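Local coordinates for protein archaemetzincin (Archaeoglobus fulgidus, PDB 3ZVS) that probably acts as a zinc-dependent metalloprotease of the metzincin type, with one catalytic and one apparently structural zinc ion and no known natural substrate, at residues F82-L94 with E114-K126. Numbering follows the deposited sequence.
With ZN (zinc ion), chain D.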
ATOM      1  N   PHE A  82      -7.476   0.314   3.272  1.00  8.67           N
ATOM      2  CA  PHE A  82      -6.654   0.554   2.100  1.00  7.78           C
ATOM      3  C   PHE A  82      -5.440  -0.359   2.076  1.00  9.23           C
ATOM      4  O   PHE A  82      -4.823  -0.588   1.032  1.00 10.53           O
ATOM      5  CB  PHE A  82      -6.172   1.996   2.045  1.00 10.27           C
ATOM      6  CG  PHE A  82      -7.275   3.001   1.868  1.00  9.51           C
ATOM      7  CD1 PHE A  82      -7.986   3.081   0.675  1.00 10.71           C
ATOM      8  CD2 PHE A  82      -7.561   3.942   2.869  1.00 10.90           C
ATOM      9  CE1 PHE A  82      -8.970   4.032   0.484  1.00 11.15           C
ATOM     10  CE2 PHE A  82      -8.564   4.862   2.686  1.00 12.28           C
ATOM     11  CZ  PHE A  82      -9.281   4.914   1.486  1.00 11.31           C
ATOM     12  N   GLY A  83      -5.053  -0.876   3.236  1.00  9.09           N
ATOM     13  CA  GLY A  83      -3.852  -1.657   3.339  1.00 10.70           C
ATOM     14  C   GLY A  83      -3.677  -2.169   4.762  1.00  9.85           C
ATOM     15  O   GLY A  83      -4.474  -1.866   5.663  1.00 10.31           O
ATOM     16  N   GLU A  84      -2.616  -2.931   4.946  1.00  9.86           N
ATOM     17  CA  GLU A  84      -2.183  -3.422   6.241  1.00 10.02           C
ATOM     18  C   GLU A  84      -0.676  -3.616   6.174  1.00  9.31           C
ATOM     19  O   GLU A  84      -0.125  -4.025   5.134  1.00 11.01           O
ATOM     20  CB  GLU A  84      -2.879  -4.729   6.665  1.00 11.49           C
ATOM     21  CG  GLU A  84      -2.572  -5.075   8.162  1.00 13.90           C
ATOM     22  CD  GLU A  84      -3.264  -6.301   8.716  1.00 18.81           C
ATOM     23  OE1 GLU A  84      -4.048  -6.904   7.998  1.00 16.66           O
ATOM     24  OE2 GLU A  84      -3.012  -6.646   9.893  1.00 24.01           O
ATOM     25  N   ALA A  85       0.020  -3.280   7.257  1.00 10.13           N
ATOM     26  CA  ALA A  85       1.453  -3.360   7.306  1.00 11.50           C
ATOM     27  C   ALA A  85       1.943  -3.930   8.621  1.00 12.67           C
ATOM     28  O   ALA A  85       1.287  -3.787   9.665  1.00 15.45           O
ATOM     29  CB  ALA A  85       2.062  -1.946   7.087  1.00 11.15           C
ATOM     30  N   GLU A  86       3.112  -4.549   8.577  1.00 12.84           N
ATOM     31  CA  GLU A  86       3.843  -4.903   9.797  1.00 14.67           C
ATOM     32  C   GLU A  86       4.645  -3.682  10.259  1.00 14.31           C
ATOM     33  O   GLU A  86       5.610  -3.296   9.603  1.00 13.48           O
ATOM     34  CB  GLU A  86       4.803  -6.053   9.514  1.00 15.85           C
ATOM     35  CG  GLU A  86       4.101  -7.296   9.000  1.00 15.63           C
ATOM     36  CD  GLU A  86       5.059  -8.406   8.623  1.00 19.87           C
ATOM     37  OE1 GLU A  86       6.201  -8.134   8.246  1.00 17.96           O
ATOM     38  OE2 GLU A  86       4.666  -9.583   8.746  1.00 24.04           O
ATOM     39  N   LEU A  87       4.262  -3.074  11.383  1.00 14.45           N
ATOM     40  CA  LEU A  87       4.950  -1.881  11.868  1.00 16.20           C
ATOM     41  C   LEU A  87       6.401  -2.202  12.233  1.00 17.18           C
ATOM     42  O   LEU A  87       6.649  -3.028  13.117  1.00 19.73           O
ATOM     43  CB  LEU A  87       4.205  -1.315  13.079  1.00 15.28           C
ATOM     44  CG  LEU A  87       4.816  -0.031  13.639  1.00 16.23           C
ATOM     45  CD1 LEU A  87       4.562   1.195  12.788  1.00 16.58           C
ATOM     46  CD2 LEU A  87       4.307   0.233  15.056  1.00 20.95           C
ATOM     47  N   GLY A  88       7.338  -1.597  11.516  1.00 15.04           N
ATOM     48  CA  GLY A  88       8.755  -1.892  11.682  1.00 17.41           C
ATOM     49  C   GLY A  88       9.181  -3.304  11.300  1.00 18.82           C
ATOM     50  O   GLY A  88      10.285  -3.723  11.652  1.00 22.61           O
ATOM     51  N   GLY A  89       8.320  -4.017  10.565  1.00 16.09           N
ATOM     52  CA  GLY A  89       8.568  -5.392  10.110  1.00 15.29           C
ATOM     53  C   GLY A  89       9.093  -5.445   8.680  1.00 14.42           C
ATOM     54  O   GLY A  89      10.001  -4.709   8.287  1.00 16.23           O
ATOM     55  N   ALA A  90       8.502  -6.347   7.881  1.00 14.17           N
ATOM     56  CA  ALA A  90       9.009  -6.564   6.541  1.00 15.38           C
ATOM     57  C   ALA A  90       7.989  -6.365   5.437  1.00 12.81           C
ATOM     58  O   ALA A  90       8.375  -6.039   4.308  1.00 15.10           O
ATOM     59  CB  ALA A  90       9.589  -7.941   6.443  1.00 17.42           C
ATOM     60  N   ARG A  91       6.714  -6.570   5.759  1.00 12.85           N
ATOM     61  CA  ARG A  91       5.673  -6.746   4.739  1.00 12.64           C
ATOM     62  C   ARG A  91       4.505  -5.777   4.886  1.00 12.23           C
ATOM     63  O   ARG A  91       4.130  -5.394   5.999  1.00 13.14           O
ATOM     64  CB  ARG A  91       5.093  -8.170   4.835  1.00 15.37           C
ATOM     65  CG  ARG A  91       6.096  -9.246   4.527  1.00 16.99           C
ATOM     66  CD  ARG A  91       5.523 -10.610   4.830  1.00 16.22           C
ATOM     67  NE  ARG A  91       5.488 -10.878   6.255  1.00 18.57           N
ATOM     68  CZ  ARG A  91       5.376 -12.096   6.776  1.00 24.75           C
ATOM     69  NH1 ARG A  91       5.304 -13.139   5.976  1.00 22.18           N
ATOM     70  NH2 ARG A  91       5.336 -12.262   8.097  1.00 31.71           N
ATOM     71  N   ALA A  92       3.913  -5.388   3.757  1.00 11.67           N
ATOM     72  CA  ALA A  92       2.649  -4.667   3.739  1.00 10.04           C
ATOM     73  C   ALA A  92       1.867  -5.063   2.519  1.00  8.12           C
ATOM     74  O   ALA A  92       2.431  -5.665   1.579  1.00 10.62           O
ATOM     75  CB  ALA A  92       2.874  -3.155   3.743  1.00 13.17           C
ATOM     76  N   VAL A  93       0.587  -4.733   2.527  1.00 10.14           N
ATOM     77  CA  VAL A  93      -0.287  -4.890   1.396  1.00 11.08           C
ATOM     78  C   VAL A  93      -1.057  -3.591   1.189  1.00  9.32           C
ATOM     79  O   VAL A  93      -1.452  -2.910   2.128  1.00  9.91           O
ATOM     80  CB  VAL A  93      -1.223  -6.109   1.556  1.00 12.39           C
ATOM     81  CG1 VAL A  93      -2.113  -5.947   2.734  1.00 16.57           C
ATOM     82  CG2 VAL A  93      -2.061  -6.324   0.293  1.00 14.99           C
ATOM     83  N   LEU A  94      -1.207  -3.236  -0.073  1.00  9.59           N
ATOM     84  CA  LEU A  94      -2.016  -2.116  -0.534  1.00  8.97           C
ATOM     85  C   LEU A  94      -3.103  -2.644  -1.480  1.00  8.46           C
ATOM     86  O   LEU A  94      -2.802  -3.423  -2.386  1.00  9.40           O
ATOM     87  CB  LEU A  94      -1.133  -1.153  -1.325  1.00  9.09           C
ATOM     88  CG  LEU A  94      -1.869  -0.080  -2.123  1.00 11.13           C
ATOM     89  CD1 LEU A  94      -2.610   0.931  -1.254  1.00 10.32           C
ATOM     90  CD2 LEU A  94      -0.880   0.653  -3.046  1.00 10.62           C
ATOM     91  N   GLU A 114      -0.896   6.069  -1.213  1.00  9.38           N
ATOM     92  CA  GLU A 114      -1.256   4.974  -0.343  1.00 10.10           C
ATOM     93  C   GLU A 114      -0.165   3.905  -0.277  1.00  9.26           C
ATOM     94  O   GLU A 114       0.039   3.271   0.769  1.00  9.79           O
ATOM     95  CB  GLU A 114      -2.621   4.419  -0.758  1.00 10.12           C
ATOM     96  CG  GLU A 114      -3.738   5.461  -0.571  1.00 11.67           C
ATOM     97  CD  GLU A 114      -3.881   5.879   0.851  1.00 13.47           C
ATOM     98  OE1 GLU A 114      -4.579   5.154   1.571  1.00 12.99           O
ATOM     99  OE2 GLU A 114      -3.278   6.875   1.295  1.00 13.12           O
ATOM    100  N   ALA A 115       0.575   3.705  -1.368  1.00  9.43           N
ATOM    101  CA  ALA A 115       1.757   2.839  -1.305  1.00  9.81           C
ATOM    102  C   ALA A 115       2.830   3.397  -0.364  1.00 10.39           C
ATOM    103  O   ALA A 115       3.389   2.674   0.443  1.00 10.12           O
ATOM    104  CB  ALA A 115       2.361   2.638  -2.713  1.00  8.65           C
ATOM    105  N   VAL A 116       3.117   4.688  -0.484  1.00  9.42           N
ATOM    106  CA  VAL A 116       4.079   5.348   0.370  1.00  9.49           C
ATOM    107  C   VAL A 116       3.666   5.219   1.829  1.00  8.99           C
ATOM    108  O   VAL A 116       4.496   4.929   2.696  1.00  9.89           O
ATOM    109  CB  VAL A 116       4.227   6.799  -0.058  1.00  7.95           C
ATOM    110  CG1 VAL A 116       5.047   7.605   0.966  1.00 10.66           C
ATOM    111  CG2 VAL A 116       4.946   6.883  -1.417  1.00 10.94           C
ATOM    112  N   HIS A 117       2.378   5.410   2.100  1.00  9.30           N
ATOM    113  CA  HIS A 117       1.828   5.264   3.460  1.00 10.43           C
ATOM    114  C   HIS A 117       2.133   3.873   4.039  1.00 10.07           C
ATOM    115  O   HIS A 117       2.603   3.709   5.151  1.00  9.57           O
ATOM    116  CB  HIS A 117       0.323   5.514   3.396  1.00 10.32           C
ATOM    117  CG  HIS A 117      -0.360   5.418   4.716  1.00  9.69           C
ATOM    118  ND1 HIS A 117      -0.599   6.523   5.511  1.00  8.95           N
ATOM    119  CD2 HIS A 117      -0.837   4.349   5.411  1.00 10.64           C
ATOM    120  CE1 HIS A 117      -1.224   6.141   6.619  1.00  8.37           C
ATOM    121  NE2 HIS A 117      -1.385   4.826   6.577  1.00 10.68           N
ATOM    122  N   GLU A 118       1.823   2.836   3.263  1.00  9.48           N
ATOM    123  CA  GLU A 118       2.053   1.478   3.737  1.00  8.67           C
ATOM    124  C   GLU A 118       3.536   1.212   3.990  1.00 10.76           C
ATOM    125  O   GLU A 118       3.919   0.607   4.975  1.00 11.02           O
ATOM    126  CB  GLU A 118       1.495   0.460   2.725  1.00 10.41           C
ATOM    127  CG  GLU A 118      -0.021   0.455   2.633  1.00 10.95           C
ATOM    128  CD  GLU A 118      -0.705   0.342   3.965  1.00 10.89           C
ATOM    129  OE1 GLU A 118      -0.257  -0.468   4.820  1.00 12.00           O
ATOM    130  OE2 GLU A 118      -1.688   1.064   4.199  1.00 12.43           O
ATOM    131  N   ILE A 119       4.379   1.625   3.077  1.00  9.85           N
ATOM    132  CA  ILE A 119       5.809   1.392   3.225  1.00 10.67           C
ATOM    133  C   ILE A 119       6.327   2.174   4.445  1.00 11.97           C
ATOM    134  O   ILE A 119       7.145   1.678   5.188  1.00 11.44           O
ATOM    135  CB  ILE A 119       6.572   1.746   1.915  1.00  9.90           C
ATOM    136  CG1 ILE A 119       6.236   0.748   0.816  1.00 12.15           C
ATOM    137  CG2 ILE A 119       8.072   1.764   2.127  1.00 12.13           C
ATOM    138  CD1 ILE A 119       6.537   1.294  -0.562  1.00 14.95           C
ATOM    139  N   GLY A 120       5.810   3.376   4.668  1.00 11.24           N
ATOM    140  CA  GLY A 120       6.185   4.128   5.852  1.00 11.38           C
ATOM    141  C   GLY A 120       5.921   3.335   7.117  1.00 11.29           C
ATOM    142  O   GLY A 120       6.744   3.375   8.035  1.00 12.26           O
ATOM    143  N   HIS A 121       4.783   2.656   7.199  1.00 10.64           N
ATOM    144  CA  HIS A 121       4.542   1.780   8.347  1.00 10.58           C
ATOM    145  C   HIS A 121       5.577   0.669   8.469  1.00 13.18           C
ATOM    146  O   HIS A 121       6.040   0.379   9.569  1.00 12.93           O
ATOM    147  CB  HIS A 121       3.190   1.092   8.261  1.00  9.93           C
ATOM    148  CG  HIS A 121       1.989   1.950   8.561  1.00  8.80           C
ATOM    149  ND1 HIS A 121       1.872   2.756   9.674  1.00 10.28           N
ATOM    150  CD2 HIS A 121       0.801   2.030   7.920  1.00  9.37           C
ATOM    151  CE1 HIS A 121       0.655   3.295   9.695  1.00 10.25           C
ATOM    152  NE2 HIS A 121      -0.003   2.882   8.627  1.00 10.16           N
ATOM    153  N   VAL A 122       5.967   0.044   7.349  1.00 11.57           N
ATOM    154  CA  VAL A 122       6.974  -1.015   7.428  1.00 12.81           C
ATOM    155  C   VAL A 122       8.290  -0.451   7.990  1.00 13.37           C
ATOM    156  O   VAL A 122       8.998  -1.145   8.731  1.00 14.96           O
ATOM    157  CB  VAL A 122       7.213  -1.719   6.065  1.00 13.10           C
ATOM    158  CG1 VAL A 122       8.229  -2.848   6.234  1.00 15.88           C
ATOM    159  CG2 VAL A 122       5.909  -2.270   5.522  1.00 14.14           C
ATOM    160  N   LEU A 123       8.567   0.801   7.673  1.00 12.35           N
ATOM    161  CA  LEU A 123       9.773   1.483   8.145  1.00 13.80           C
ATOM    162  C   LEU A 123       9.651   2.002   9.562  1.00 16.90           C
ATOM    163  O   LEU A 123      10.563   2.667  10.047  1.00 21.74           O
ATOM    164  CB  LEU A 123      10.151   2.653   7.236  1.00 14.99           C
ATOM    165  CG  LEU A 123      10.411   2.262   5.796  1.00 15.97           C
ATOM    166  CD1 LEU A 123      10.717   3.490   4.960  1.00 18.94           C
ATOM    167  CD2 LEU A 123      11.510   1.212   5.708  1.00 19.04           C
ATOM    168  N   GLY A 124       8.521   1.769  10.202  1.00 13.71           N
ATOM    169  CA  GLY A 124       8.370   1.990  11.629  1.00 14.95           C
ATOM    170  C   GLY A 124       7.554   3.209  11.977  1.00 14.79           C
ATOM    171  O   GLY A 124       7.417   3.529  13.166  1.00 17.25           O
ATOM    172  N   LEU A 125       6.982   3.877  10.980  1.00 12.24           N
ATOM    173  CA  LEU A 125       6.168   5.061  11.217  1.00 11.34           C
ATOM    174  C   LEU A 125       4.723   4.730  11.561  1.00 12.95           C
ATOM    175  O   LEU A 125       4.035   4.010  10.838  1.00 13.09           O
ATOM    176  CB  LEU A 125       6.175   6.008  10.009  1.00 12.34           C
ATOM    177  CG  LEU A 125       7.544   6.515   9.583  1.00 11.44           C
ATOM    178  CD1 LEU A 125       7.460   7.308   8.307  1.00 13.92           C
ATOM    179  CD2 LEU A 125       8.114   7.407  10.670  1.00 15.30           C
ATOM    180  N   LYS A 126       4.269   5.248  12.693  1.00 13.78           N
ATOM    181  CA  LYS A 126       2.866   5.216  13.065  1.00 14.55           C
ATOM    182  C   LYS A 126       2.077   6.330  12.384  1.00 11.23           C
ATOM    183  O   LYS A 126       2.645   7.201  11.713  1.00 12.44           O
ATOM    184  CB  LYS A 126       2.727   5.345  14.584  1.00 16.72           C
ATOM    185  CG  LYS A 126       3.412   4.222  15.330  1.00 20.45           C
ATOM    186  CD  LYS A 126       3.196   4.311  16.854  1.00 29.06           C
ATOM    187  CE  LYS A 126       4.304   3.548  17.588  1.00 43.24           C
ATOM    188  NZ  LYS A 126       5.685   4.138  17.361  1.00 53.99           N
TER
HETATM  189 ZN    ZN D1159      -1.896   3.551   8.131  1.00 10.42          ZN
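Edge strand 83-85 runs nearly parallel to the active-site helix 114-122, at 20° and 7.9 Å between axes, while its hairpin partner 91-94 runs back antiparallel to it. The helix carries the HExxH part of the extended metzincin motif HExxHxxGxxH, which continues through Gly124 to His127: His117, His121 and His127 bind the catalytic zinc, and Glu118 is the inferred proton acceptor. Glu118 lies against the hairpin; its chain, bent at chi2 (-51°), brings OE2 to 3.6 Å from Gly83 CA, a close approach that the bare CA of glycine permits. Small Ala85 suits the next inward position, its CB 3.4 Å from His121 CB. Val122 fits against the hairpin: CG2 packs 3.6 Å from Ala92 CB, and CG1 lies near Gly89 O and Ala90 C. At the other end Leu94 splits its methyls between neighbouring helix residues, CD1 on Glu114 CB and CD2 on Ala115 CB, while Glu114 sends its OE2 to Lys146. The type II turn Glu86-Gly89, whose positive phi at Gly88 favours glycine, meets the helix C-terminus, where Gly124 closes a Schellman motif. Glu86 ties this turn to the next strand: OE1 accepts from the backbone N atoms of Ala90 and Arg91, and Arg91 NE and NH2 grip OE2 side-on in a salt bridge. His121 O, already bonded to Gly124 N, also accepts a hydrogen bond from Gly88 N at 3.1 Å, in the carbonyl plane and nearly straight at 167°.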